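Local coordinates for FERM, ARHGEF and pleckstrin domain-containing protein 2 (Mus musculus, PDB 6D2K), which acts as a guanine nucleotide exchange factor that activates RAC1 and helps remodel the actin cytoskeleton, the chain here being its FERM domain, at residues C46-L51 against H281-L286; Q96-R101 against T175-D180; Q107-L112 against N151-N156. All coordinates share one frame; numbering follows the deposited sequence.

Contact 1 of 3, residues C46-L51 against H281-L286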
loop_
_atom_site.group_PDB
_atom_site.type_symbol
_atom_site.label_atom_id
_atom_site.label_comp_id
_atom_site.label_asym_id
_atom_site.label_seq_id
_atom_site.Cartn_x
_atom_site.Cartn_y
_atom_site.Cartn_z
ATOM N N CYS A 46 -4.682 -2.095 -13.903
ATOM C CA CYS A 46 -3.322 -1.826 -13.468
ATOM C C CYS A 46 -3.143 -0.413 -12.909
ATOM O O CYS A 46 -2.151 -0.152 -12.230
ATOM C CB CYS A 46 -2.348 -2.048 -14.630
ATOM S SG CYS A 46 -2.735 -1.034 -16.075
ATOM N N ASP A 47 -4.084 0.492 -13.165
ATOM C CA ASP A 47 -3.929 1.875 -12.694
ATOM C C ASP A 47 -3.949 2.010 -11.167
ATOM O O ASP A 47 -3.517 3.028 -10.616
ATOM C CB ASP A 47 -4.923 2.845 -13.365
ATOM C CG ASP A 47 -6.382 2.409 -13.231
ATOM O OD1 ASP A 47 -7.249 3.297 -13.074
ATOM O OD2 ASP A 47 -6.669 1.195 -13.310
ATOM N N TYR A 48 -4.401 0.959 -10.484
ATOM C CA TYR A 48 -4.399 0.961 -9.020
ATOM C C TYR A 48 -3.051 0.581 -8.436
ATOM O O TYR A 48 -2.856 0.704 -7.232
ATOM C CB TYR A 48 -5.442 -0.010 -8.459
ATOM C CG TYR A 48 -6.858 0.448 -8.687
ATOM C CD1 TYR A 48 -7.491 1.289 -7.783
ATOM C CD2 TYR A 48 -7.555 0.053 -9.819
ATOM C CE1 TYR A 48 -8.782 1.728 -7.999
ATOM C CE2 TYR A 48 -8.846 0.503 -10.045
ATOM C CZ TYR A 48 -9.445 1.329 -9.135
ATOM O OH TYR A 48 -10.734 1.762 -9.355
ATOM N N PHE A 49 -2.129 0.137 -9.286
ATOM C CA PHE A 49 -0.921 -0.527 -8.807
ATOM C C PHE A 49 0.357 0.215 -9.160
ATOM O O PHE A 49 0.362 1.101 -10.015
ATOM C CB PHE A 49 -0.834 -1.960 -9.357
ATOM C CG PHE A 49 -1.944 -2.859 -8.875
ATOM C CD1 PHE A 49 -1.750 -3.699 -7.799
ATOM C CD2 PHE A 49 -3.194 -2.838 -9.485
ATOM C CE1 PHE A 49 -2.764 -4.528 -7.352
ATOM C CE2 PHE A 49 -4.214 -3.669 -9.037
ATOM C CZ PHE A 49 -4.003 -4.504 -7.970
ATOM N N GLY A 50 1.431 -0.171 -8.479
ATOM C CA GLY A 50 2.756 0.349 -8.762
ATOM C C GLY A 50 3.822 -0.658 -8.389
ATOM O O GLY A 50 3.521 -1.786 -7.966
ATOM N N LEU A 51 5.079 -0.260 -8.576
ATOM C CA LEU A 51 6.210 -1.046 -8.125
ATOM C C LEU A 51 6.987 -0.180 -7.160
ATOM O O LEU A 51 7.182 1.003 -7.412
ATOM C CB LEU A 51 7.106 -1.432 -9.303
ATOM C CG LEU A 51 6.500 -2.364 -10.357
ATOM C CD1 LEU A 51 7.516 -2.554 -11.481
ATOM C CD2 LEU A 51 6.126 -3.690 -9.743
ATOM N N HIS A 281 -4.977 12.821 -5.096
ATOM C CA HIS A 281 -5.963 13.801 -5.488
ATOM C C HIS A 281 -6.358 13.611 -6.948
ATOM O O HIS A 281 -7.541 13.600 -7.269
ATOM C CB HIS A 281 -5.474 15.232 -5.295
ATOM C CG HIS A 281 -6.435 16.233 -5.851
ATOM N ND1 HIS A 281 -7.526 16.689 -5.142
ATOM C CD2 HIS A 281 -6.521 16.793 -7.079
ATOM C CE1 HIS A 281 -8.217 17.525 -5.897
ATOM N NE2 HIS A 281 -7.626 17.608 -7.076
ATOM N N THR A 282 -5.378 13.494 -7.838
ATOM C CA THR A 282 -5.652 13.307 -9.259
ATOM C C THR A 282 -6.449 12.018 -9.529
ATOM O O THR A 282 -7.367 11.999 -10.356
ATOM C CB THR A 282 -4.337 13.268 -10.079
ATOM O OG1 THR A 282 -3.638 14.508 -9.918
ATOM C CG2 THR A 282 -4.622 13.040 -11.555
ATOM N N PHE A 283 -6.098 10.947 -8.827
ATOM C CA PHE A 283 -6.759 9.656 -9.032
ATOM C C PHE A 283 -8.221 9.666 -8.597
ATOM O O PHE A 283 -9.089 9.122 -9.287
ATOM C CB PHE A 283 -6.002 8.548 -8.275
ATOM C CG PHE A 283 -6.399 7.149 -8.670
ATOM C CD1 PHE A 283 -5.852 6.555 -9.793
ATOM C CD2 PHE A 283 -7.298 6.417 -7.902
ATOM C CE1 PHE A 283 -6.198 5.260 -10.157
ATOM C CE2 PHE A 283 -7.651 5.106 -8.269
ATOM C CZ PHE A 283 -7.104 4.536 -9.385
ATOM N N PHE A 284 -8.492 10.276 -7.451
ATOM C CA PHE A 284 -9.799 10.150 -6.807
ATOM C C PHE A 284 -10.694 11.368 -6.963
ATOM O O PHE A 284 -11.856 11.333 -6.563
ATOM C CB PHE A 284 -9.637 9.818 -5.321
ATOM C CG PHE A 284 -9.224 8.397 -5.074
ATOM C CD1 PHE A 284 -10.093 7.363 -5.377
ATOM C CD2 PHE A 284 -7.975 8.083 -4.571
ATOM C CE1 PHE A 284 -9.731 6.043 -5.186
ATOM C CE2 PHE A 284 -7.610 6.762 -4.374
ATOM C CZ PHE A 284 -8.482 5.742 -4.683
ATOM N N ARG A 285 -10.158 12.433 -7.545
ATOM C CA ARG A 285 -10.909 13.673 -7.708
ATOM C C ARG A 285 -10.886 14.193 -9.145
ATOM O O ARG A 285 -9.909 14.018 -9.871
ATOM C CB ARG A 285 -10.372 14.736 -6.752
ATOM C CG ARG A 285 -11.051 14.745 -5.396
ATOM C CD ARG A 285 -12.361 15.523 -5.470
ATOM N NE ARG A 285 -13.159 15.462 -4.246
ATOM C CZ ARG A 285 -13.366 14.361 -3.527
ATOM N NH1 ARG A 285 -12.825 13.203 -3.886
ATOM N NH2 ARG A 285 -14.117 14.418 -2.436
ATOM N N LEU A 286 -11.977 14.832 -9.545
ATOM C CA LEU A 286 -12.122 15.340 -10.905
ATOM C C LEU A 286 -11.501 14.426 -11.954
ATOM O O LEU A 286 -12.205 13.890 -12.812
ATOM C CB LEU A 286 -11.552 16.754 -11.015
ATOM C CG LEU A 286 -12.630 17.830 -10.912
ATOM C CD1 LEU A 286 -13.214 18.149 -12.282
ATOM C CD2 LEU A 286 -13.714 17.376 -9.950
#
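Phe283, in the last turn of helix 267-284, pushes its ring edge against one face of Tyr48, which sits in the short 3-10 turn just before strand 49-54. The CB of Phe283 points toward that turn, and with CG anti to the backbone N (chi1 -167°) the ring is carried off the helix toward Asp47 and Tyr48. CG, CD1 and CD2 lie back from the other segment, and the outer atoms do the touching. Phe283 CE1 is 3.5 Å from Asp47 O and 3.7 Å from Asp47 OD1. Phe283 CZ stands over the rim of the Tyr48 ring, 3.6 Å from Tyr48 CE1, and Phe283 CE2 lies 3.6 Å from that same Tyr48 CE1. The result is an offset edge-to-face pair, ring centroids 5.1 Å apart and planes at 73°. Phe284 turns its own face to Phe283 CD2, while Phe87 stacks on Phe283, so the edge-to-face pair belongs to a small aromatic cluster. Were Tyr48 replaced by alanine, the CZ-CE2 edge of Phe283 would probably lose the face it packs on. No hydrogen bond crosses, and the contact lies at the surface. It joins the ubiquitin-like N-terminal lobe to the C-terminal helix of the PH-like lobe, two of the three lobes of the FERM fold.

Contact 2 of 3, residues Q96-R101 against T175-D180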
loop_
_atom_site.group_PDB
_atom_site.type_symbol
_atom_site.label_atom_id
_atom_site.label_comp_id
_atom_site.label_asym_id
_atom_site.label_seq_id
_atom_site.Cartn_x
_atom_site.Cartn_y
_atom_site.Cartn_z
ATOM N N GLN A 96 -13.582 -4.237 -10.961
ATOM C CA GLN A 96 -14.265 -4.938 -12.054
ATOM C C GLN A 96 -13.912 -6.411 -12.238
ATOM O O GLN A 96 -14.734 -7.189 -12.722
ATOM C CB GLN A 96 -14.031 -4.203 -13.372
ATOM C CG GLN A 96 -14.434 -2.751 -13.336
ATOM C CD GLN A 96 -15.724 -2.515 -14.071
ATOM O OE1 GLN A 96 -15.728 -1.955 -15.168
ATOM N NE2 GLN A 96 -16.834 -2.954 -13.479
ATOM N N GLU A 97 -12.693 -6.795 -11.870
ATOM C CA GLU A 97 -12.221 -8.155 -12.106
ATOM C C GLU A 97 -11.956 -8.909 -10.825
ATOM O O GLU A 97 -11.401 -8.350 -9.870
ATOM C CB GLU A 97 -10.929 -8.141 -12.925
ATOM C CG GLU A 97 -11.088 -7.565 -14.309
ATOM C CD GLU A 97 -11.918 -8.457 -15.209
ATOM O OE1 GLU A 97 -12.385 -7.967 -16.254
ATOM O OE2 GLU A 97 -12.109 -9.645 -14.866
ATOM N N GLU A 98 -12.327 -10.187 -10.823
ATOM C CA GLU A 98 -12.000 -11.088 -9.732
ATOM C C GLU A 98 -10.484 -11.073 -9.490
ATOM O O GLU A 98 -10.039 -11.089 -8.350
ATOM C CB GLU A 98 -12.513 -12.508 -10.032
ATOM C CG GLU A 98 -12.223 -13.531 -8.937
ATOM C CD GLU A 98 -12.910 -14.874 -9.170
ATOM O OE1 GLU A 98 -14.151 -14.878 -9.348
ATOM O OE2 GLU A 98 -12.214 -15.917 -9.143
ATOM N N TYR A 99 -9.698 -11.009 -10.557
ATOM C CA TYR A 99 -8.245 -11.040 -10.396
ATOM C C TYR A 99 -7.738 -9.831 -9.601
ATOM O O TYR A 99 -6.844 -9.962 -8.766
ATOM C CB TYR A 99 -7.536 -11.125 -11.751
ATOM C CG TYR A 99 -6.037 -11.222 -11.630
ATOM C CD1 TYR A 99 -5.449 -12.344 -11.070
ATOM C CD2 TYR A 99 -5.221 -10.196 -12.072
ATOM C CE1 TYR A 99 -4.082 -12.444 -10.948
ATOM C CE2 TYR A 99 -3.848 -10.289 -11.963
ATOM C CZ TYR A 99 -3.295 -11.404 -11.391
ATOM O OH TYR A 99 -1.931 -11.494 -11.283
ATOM N N THR A 100 -8.316 -8.667 -9.851
ATOM C CA THR A 100 -7.898 -7.461 -9.133
ATOM C C THR A 100 -8.272 -7.625 -7.666
ATOM O O THR A 100 -7.512 -7.243 -6.777
ATOM C CB THR A 100 -8.580 -6.194 -9.668
ATOM O OG1 THR A 100 -8.566 -6.201 -11.098
ATOM C CG2 THR A 100 -7.850 -4.939 -9.176
ATOM N N ARG A 101 -9.457 -8.170 -7.396
ATOM C CA ARG A 101 -9.864 -8.336 -6.007
ATOM C C ARG A 101 -8.954 -9.322 -5.288
ATOM O O ARG A 101 -8.679 -9.169 -4.092
ATOM C CB ARG A 101 -11.320 -8.808 -5.940
ATOM C CG ARG A 101 -12.284 -7.780 -6.524
ATOM C CD ARG A 101 -13.736 -8.135 -6.212
ATOM N NE ARG A 101 -14.217 -9.328 -6.910
ATOM C CZ ARG A 101 -14.736 -9.334 -8.134
ATOM N NH1 ARG A 101 -14.829 -8.211 -8.834
ATOM N NH2 ARG A 101 -15.166 -10.475 -8.666
ATOM N N THR A 175 -15.896 -20.165 -1.756
ATOM C CA THR A 175 -14.937 -20.196 -2.846
ATOM C C THR A 175 -13.813 -19.191 -2.578
ATOM O O THR A 175 -13.931 -18.343 -1.701
ATOM C CB THR A 175 -15.603 -19.834 -4.173
ATOM O OG1 THR A 175 -16.034 -18.469 -4.138
ATOM C CG2 THR A 175 -16.837 -20.745 -4.445
ATOM N N PRO A 176 -12.723 -19.270 -3.348
ATOM C CA PRO A 176 -11.682 -18.254 -3.184
ATOM C C PRO A 176 -12.211 -16.846 -3.466
ATOM O O PRO A 176 -11.840 -15.932 -2.731
ATOM C CB PRO A 176 -10.629 -18.677 -4.207
ATOM C CG PRO A 176 -10.800 -20.196 -4.286
ATOM C CD PRO A 176 -12.308 -20.340 -4.271
ATOM N N ALA A 177 -13.056 -16.662 -4.479
ATOM C CA ALA A 177 -13.590 -15.322 -4.781
ATOM C C ALA A 177 -14.446 -14.796 -3.637
ATOM O O ALA A 177 -14.403 -13.607 -3.316
ATOM C CB ALA A 177 -14.408 -15.344 -6.069
ATOM N N GLU A 178 -15.250 -15.674 -3.049
ATOM C CA GLU A 178 -16.096 -15.269 -1.925
ATOM C C GLU A 178 -15.242 -14.871 -0.745
ATOM O O GLU A 178 -15.550 -13.898 -0.047
ATOM C CB GLU A 178 -17.031 -16.409 -1.503
ATOM C CG GLU A 178 -18.091 -16.757 -2.519
ATOM C CD GLU A 178 -18.887 -17.990 -2.135
ATOM O OE1 GLU A 178 -20.105 -18.033 -2.422
ATOM O OE2 GLU A 178 -18.311 -18.927 -1.562
ATOM N N SER A 179 -14.174 -15.639 -0.529
ATOM C CA SER A 179 -13.256 -15.408 0.579
ATOM C C SER A 179 -12.517 -14.092 0.411
ATOM O O SER A 179 -12.397 -13.344 1.366
ATOM C CB SER A 179 -12.261 -16.565 0.710
ATOM O OG SER A 179 -12.958 -17.794 0.842
ATOM N N ASP A 180 -12.042 -13.809 -0.800
ATOM C CA ASP A 180 -11.382 -12.536 -1.073
ATOM C C ASP A 180 -12.369 -11.405 -0.812
ATOM O O ASP A 180 -12.010 -10.381 -0.241
ATOM C CB ASP A 180 -10.947 -12.447 -2.534
ATOM C CG ASP A 180 -9.794 -13.369 -2.877
ATOM O OD1 ASP A 180 -9.536 -13.528 -4.082
ATOM O OD2 ASP A 180 -9.161 -13.946 -1.971
HETATM O O HOH W 1 -11.174 -12.557 -6.028
HETATM O O HOH W 2 -13.656 -11.653 -5.432
#
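Glu98 and Ala177 meet where two helices of the central, all-helical FERM lobe begin, 98-113 and 176-187. The carboxylate of Glu98 lies against the Ala177 methyl, with Glu98 OE1 3.3 Å from Ala177 CB. A chi1 of -180° turns the Glu98 chain directly away from its own backbone N, and it runs on extended, which takes the acid group across to the second helix. One turn further along, Asp180 CB faces the backbone O of Arg101 more loosely, at 4.3 Å. No direct hydrogen bond joins the two segments; two waters supply the polar links. The first donates to both Glu98 O (3.0 Å) and Asp180 OD1 (2.7 Å), tying the carbonyl of one helix to the acid of the other. A second accepts from Arg101 NE and donates to Ala177 O. It lies at the edge of the Arg101 guanidinium, in its plane, while Glu97 O and Glu98 CA lie over one face of that group.

Further out, Asp180 also packs on Tyr102, Ala105 and Ser134. Glu45, from the N-terminal lobe, accepts hydrogen bonds from Gln96 N, Glu97 N and Thr100 OG1, which probably helps fix the start of helix 98-113. The start of helix 176-187 is closed by a capping box: Glu178 N donates to Thr175 OG1, and Thr175 N donates to Glu178 OE2 (2.7 Å). Thr175 O accepts two bonds, the helical one from Ser179 N and one from Ser179 OG (2.8 Å), from opposite faces of its carbonyl plane.

Contact 3 of 3, residues Q107-L112 against N151-N156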
loop_
_atom_site.group_PDB
_atom_site.type_symbol
_atom_site.label_atom_id
_atom_site.label_comp_id
_atom_site.label_asym_id
_atom_site.label_seq_id
_atom_site.Cartn_x
_atom_site.Cartn_y
_atom_site.Cartn_z
ATOM N N GLN A 107 -2.642 -8.003 -1.005
ATOM C CA GLN A 107 -2.011 -6.790 -0.492
ATOM C C GLN A 107 -2.381 -6.598 0.974
ATOM O O GLN A 107 -1.535 -6.264 1.811
ATOM C CB GLN A 107 -2.461 -5.577 -1.312
ATOM C CG GLN A 107 -2.045 -4.217 -0.727
ATOM C CD GLN A 107 -0.564 -3.965 -0.826
ATOM O OE1 GLN A 107 0.111 -3.718 0.175
ATOM N NE2 GLN A 107 -0.050 -4.012 -2.022
ATOM N N LEU A 108 -3.653 -6.806 1.289
ATOM C CA LEU A 108 -4.113 -6.655 2.662
ATOM C C LEU A 108 -3.487 -7.706 3.566
ATOM O O LEU A 108 -3.157 -7.410 4.720
ATOM C CB LEU A 108 -5.644 -6.695 2.717
ATOM C CG LEU A 108 -6.247 -5.464 2.033
ATOM C CD1 LEU A 108 -7.715 -5.756 1.750
ATOM C CD2 LEU A 108 -6.067 -4.178 2.863
ATOM N N LYS A 109 -3.311 -8.922 3.039
ATOM C CA LYS A 109 -2.584 -9.967 3.738
ATOM C C LYS A 109 -1.178 -9.476 4.079
ATOM O O LYS A 109 -0.733 -9.640 5.209
ATOM C CB LYS A 109 -2.547 -11.255 2.903
ATOM C CG LYS A 109 -1.644 -12.344 3.481
ATOM C CD LYS A 109 -1.641 -13.579 2.597
ATOM C CE LYS A 109 -0.553 -14.541 3.048
ATOM N NZ LYS A 109 -0.401 -15.712 2.150
ATOM N N ARG A 110 -0.499 -8.877 3.105
ATOM C CA ARG A 110 0.848 -8.358 3.350
ATOM C C ARG A 110 0.834 -7.242 4.396
ATOM O O ARG A 110 1.702 -7.207 5.281
ATOM C CB ARG A 110 1.499 -7.858 2.057
ATOM C CG ARG A 110 2.797 -7.086 2.302
ATOM C CD ARG A 110 3.154 -6.151 1.140
ATOM N NE ARG A 110 3.599 -6.907 -0.006
ATOM C CZ ARG A 110 3.690 -6.439 -1.245
ATOM N NH1 ARG A 110 3.347 -5.193 -1.526
ATOM N NH2 ARG A 110 4.105 -7.250 -2.206
ATOM N N ASP A 111 -0.139 -6.331 4.308
ATOM C CA ASP A 111 -0.205 -5.216 5.250
ATOM C C ASP A 111 -0.476 -5.698 6.664
ATOM O O ASP A 111 -0.010 -5.108 7.628
ATOM C CB ASP A 111 -1.268 -4.189 4.818
ATOM C CG ASP A 111 -0.870 -3.428 3.566
ATOM O OD1 ASP A 111 -1.754 -2.788 2.957
ATOM O OD2 ASP A 111 0.323 -3.458 3.188
ATOM N N LEU A 112 -1.222 -6.787 6.792
ATOM C CA LEU A 112 -1.457 -7.380 8.110
ATOM C C LEU A 112 -0.148 -7.977 8.655
ATOM O O LEU A 112 0.235 -7.716 9.800
ATOM C CB LEU A 112 -2.573 -8.432 8.022
ATOM C CG LEU A 112 -3.011 -9.107 9.323
ATOM C CD1 LEU A 112 -3.655 -8.115 10.260
ATOM C CD2 LEU A 112 -3.981 -10.248 9.018
ATOM N N ASN A 151 3.587 -20.899 6.922
ATOM C CA ASN A 151 3.189 -19.636 6.295
ATOM C C ASN A 151 2.822 -18.585 7.327
ATOM O O ASN A 151 1.929 -18.792 8.146
ATOM C CB ASN A 151 2.001 -19.852 5.350
ATOM C CG ASN A 151 2.327 -20.790 4.212
ATOM O OD1 ASN A 151 2.777 -20.363 3.153
ATOM N ND2 ASN A 151 2.101 -22.077 4.427
ATOM N N GLU A 152 3.509 -17.452 7.288
ATOM C CA GLU A 152 3.253 -16.396 8.264
ATOM C C GLU A 152 2.192 -15.412 7.798
ATOM O O GLU A 152 2.233 -14.927 6.665
ATOM C CB GLU A 152 4.550 -15.661 8.600
ATOM C CG GLU A 152 5.564 -16.534 9.328
ATOM C CD GLU A 152 6.411 -15.733 10.312
ATOM O OE1 GLU A 152 7.636 -15.937 10.334
ATOM O OE2 GLU A 152 5.838 -14.905 11.054
ATOM N N TYR A 153 1.241 -15.135 8.689
ATOM C CA TYR A 153 0.194 -14.138 8.468
ATOM C C TYR A 153 0.329 -12.947 9.423
ATOM O O TYR A 153 -0.098 -11.835 9.115
ATOM C CB TYR A 153 -1.185 -14.792 8.640
ATOM C CG TYR A 153 -1.508 -15.761 7.528
ATOM C CD1 TYR A 153 -2.304 -15.374 6.466
ATOM C CD2 TYR A 153 -0.978 -17.046 7.520
ATOM C CE1 TYR A 153 -2.595 -16.243 5.441
ATOM C CE2 TYR A 153 -1.260 -17.922 6.491
ATOM C CZ TYR A 153 -2.066 -17.510 5.451
ATOM O OH TYR A 153 -2.357 -18.373 4.414
ATOM N N LEU A 154 0.915 -13.196 10.591
ATOM C CA LEU A 154 1.053 -12.161 11.614
ATOM C C LEU A 154 2.198 -12.541 12.542
ATOM O O LEU A 154 2.368 -13.712 12.859
ATOM C CB LEU A 154 -0.257 -12.072 12.408
ATOM C CG LEU A 154 -0.440 -10.947 13.422
ATOM C CD1 LEU A 154 -0.483 -9.587 12.733
ATOM C CD2 LEU A 154 -1.719 -11.183 14.208
ATOM N N PRO A 155 2.995 -11.562 12.988
ATOM C CA PRO A 155 3.999 -11.956 13.979
ATOM C C PRO A 155 3.323 -12.484 15.235
ATOM O O PRO A 155 2.309 -11.936 15.668
ATOM C CB PRO A 155 4.733 -10.642 14.284
ATOM C CG PRO A 155 4.446 -9.750 13.101
ATOM C CD PRO A 155 3.075 -10.135 12.633
ATOM N N ASN A 156 3.872 -13.542 15.821
ATOM C CA ASN A 156 3.245 -14.159 16.977
ATOM C C ASN A 156 1.810 -14.592 16.666
ATOM O O ASN A 156 0.917 -14.503 17.503
ATOM C CB ASN A 156 3.297 -13.217 18.195
ATOM C CG ASN A 156 2.972 -13.927 19.498
ATOM O OD1 ASN A 156 2.537 -13.307 20.467
ATOM N ND2 ASN A 156 3.159 -15.246 19.516
HETATM O O HOH W 3 -1.329 -11.902 6.737
HETATM O O HOH W 4 -2.905 -17.016 2.124
HETATM O O HOH W 5 2.388 -16.316 4.052
HETATM O O HOH W 6 0.984 -18.162 1.824
#
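Helix 98-113 passes the irregular loop after helix 141-150 with Lys109 CA nearest Tyr153 CA (6.9 Å) and Leu112 CA nearest Leu154 CA (6.4 Å). A chi1 of 172° sends the Lys109 chain away from its own N-H, and fully extended it slants past the Tyr153 ring, Lys109 CE 3.6 Å from Tyr153 CE1. Farther along the helix, the Leu154 CD1 methyl rests on the backbone O of Leu112 (3.6 Å) and lies 4.3 Å from Leu112 CG. Leu112 and Tyr153 both pack on Ile128 of helix 121-136.

Water carries the polar links. One molecule donates to Lys109 O and Tyr153 O (2.7 Å to the latter), bridging helix and loop backbones. Lys109 NZ donates to two waters at 2.8 Å, which lead on to Tyr153 OH and Asn151 OD1, and weakly to a third, bound to Glu152 O. The Tyr153 hydroxyl is also hydrogen-bonded to His147, and Glu135 offers Lys109 a long, weak ion pair. The lysine thus contributes both its aliphatic stem, whose CD and CE methylenes lie against the Tyr153 ring, and an ammonium group linked to the loop's oxygens by waters, which probably help solvate its charge.

Overall arrangement
Contacts 2 and 3 both use helix 98-113 of the central lobe, at its start and near its end, with centres 18 Å apart and nearest atoms about 7 Å apart. Along the chain, contact 3 is nested inside the loop closed by contact 2, and both lie inside the long loop closed by contact 1. Contact 1 joins the N-terminal and C-terminal lobes. It meets contact 2 directly, Phe49 CE2 packing on Thr100 CG2 at 3.9 Å, although their centres are 20 Å apart. Contacts 1 and 3 do not touch; they lie on opposite sides of the chain's centre, 24 Å between centres. Helix 98-113 thus meets the N-terminal lobe through Phe49 of contact 1 and other parts of the central lobe at contacts 2 and 3.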